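Local structure of ribulose-1,5-bisphosphate carboxylase/oxygenase large subunit (Rhodopseudomonas palustris, 3QFW) at the interface of chains A and B. The protein belongs to the Rubisco-like proteins and probably acts as an isomerase on a phosphorylated methylthio-sugar of sulfur salvage rather than fixing carbon dioxide. Residues are numbered along the deposited sequence; one frame, centred on the assembly and turned at random. Chains: chain A/B, Ribulose-1,5-bisphosphate carboxylase/oxygenase large subunit.

The interface of chains A and B. Residues chain A 88, 92, 263; chain B 257, 260.
B:Met257 bends twice along its chain, at chi2 (-70°) and again at chi3, and the double turn carries its thioether and methyl end up against A:Ile263 of the other subunit. On that side CG1 of A:Ile263 points away from its own carbonyl carbon (chi1 -48°), sending the longer branch out to present CD1. The two side chains cross at about a right angle, with CD1 of A:Ile263 4.0 Å from CE of B:Met257. SD of the same methionine lies 4.1 Å from the backbone O of A:Phe88, a loose approach.

At the root of the methionine the contact changes character. The hydroxyl OG of A:Ser92 meets the backbone of B:Met257 on the side where the CA hydrogen should point, 3.2 Å from CA. CB of A:Ser92 reaches in the direction of B:Ala260, whose own methyl CB backs the methionine CE within chain B at 3.5 Å.

Second-shell support comes from the A:Phe88 ring. CA of A:Ser92 rests over one face, 3.5 Å above the plane and toward the rim, while CG1 of A:Ile263 approaches from the opposite side, 3.7 Å from CD2. The example shows how a flexible thioether, by bending, can lay its end against a neighbouring subunit; the patch hides 87 Å² of surface in all.

A:Phe88 ends helix 80-88 and A:Ser92 belongs to the 3-10 helix 91-93; B:Met257 and B:Ala260 lie in the loop between strand 250-253 and helix 265-276 of chain B, and A:Ile263 lies in the same loop of chain A, within the barrel-type catalytic domain. The two-fold axis repeats the patch with chains exchanged, bringing both copies of that loop into the dimer seam.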
ATOM      1  N   PHE A  88       2.986   1.622 -11.394  1.00 31.91           N
ATOM      2  CA  PHE A  88       4.090   1.024 -10.652  1.00 31.55           C
ATOM      3  C   PHE A  88       3.752  -0.291  -9.969  1.00 28.44           C
ATOM      4  O   PHE A  88       4.524  -0.766  -9.137  1.00 30.20           O
ATOM      5  CB  PHE A  88       4.561   2.016  -9.589  1.00 26.74           C
ATOM      6  CG  PHE A  88       5.990   1.842  -9.181  1.00 29.07           C
ATOM      7  CD1 PHE A  88       6.993   1.725 -10.137  1.00 32.70           C
ATOM      8  CD2 PHE A  88       6.336   1.825  -7.841  1.00 27.74           C
ATOM      9  CE1 PHE A  88       8.320   1.578  -9.760  1.00 34.06           C
ATOM     10  CE2 PHE A  88       7.662   1.680  -7.451  1.00 31.19           C
ATOM     11  CZ  PHE A  88       8.653   1.564  -8.407  1.00 31.22           C
ATOM     12  N   SER A  92       7.205  -2.125  -8.876  1.00 29.60           N
ATOM     13  CA  SER A  92       7.544  -1.828  -7.498  1.00 30.66           C
ATOM     14  C   SER A  92       8.261  -3.026  -6.893  1.00 32.72           C
ATOM     15  O   SER A  92       8.912  -2.896  -5.865  1.00 29.70           O
ATOM     16  CB  SER A  92       6.303  -1.508  -6.686  1.00 30.58           C
ATOM     17  OG  SER A  92       5.562  -2.673  -6.421  1.00 32.25           O
ATOM     18  N   ILE A 263       8.185   4.829  -4.622  1.00 29.86           N
ATOM     19  CA  ILE A 263       7.638   6.002  -5.287  1.00 31.84           C
ATOM     20  C   ILE A 263       8.245   7.233  -4.620  1.00 28.99           C
ATOM     21  O   ILE A 263       8.223   7.354  -3.391  1.00 25.39           O
ATOM     22  CB  ILE A 263       6.113   6.041  -5.160  1.00 27.31           C
ATOM     23  CG1 ILE A 263       5.528   4.662  -5.525  1.00 33.00           C
ATOM     24  CG2 ILE A 263       5.533   7.156  -6.014  1.00 30.18           C
ATOM     25  CD1 ILE A 263       4.019   4.641  -5.667  1.00 28.77           C
TER
ATOM     26  N   MET B 257       2.358  -3.716  -6.086  1.00 28.89           N
ATOM     27  CA  MET B 257       2.692  -2.694  -5.068  1.00 30.53           C
ATOM     28  C   MET B 257       3.257  -3.234  -3.752  1.00 28.78           C
ATOM     29  O   MET B 257       3.352  -2.501  -2.766  1.00 31.30           O
ATOM     30  CB  MET B 257       1.531  -1.716  -4.818  1.00 27.64           C
ATOM     31  CG  MET B 257       1.429  -0.565  -5.843  1.00 28.73           C
ATOM     32  SD  MET B 257       2.747   0.693  -5.743  1.00 24.92           S
ATOM     33  CE  MET B 257       2.399   1.354  -4.125  1.00 34.85           C
ATOM     34  N   ALA B 260       6.702  -1.465  -2.643  1.00 37.98           N
ATOM     35  CA  ALA B 260       6.738  -0.022  -2.396  1.00 40.11           C
ATOM     36  C   ALA B 260       7.332   0.263  -1.022  1.00 41.41           C
ATOM     37  O   ALA B 260       8.013   1.265  -0.821  1.00 45.96           O
ATOM     38  CB  ALA B 260       5.354   0.554  -2.506  1.00 38.77           C
TER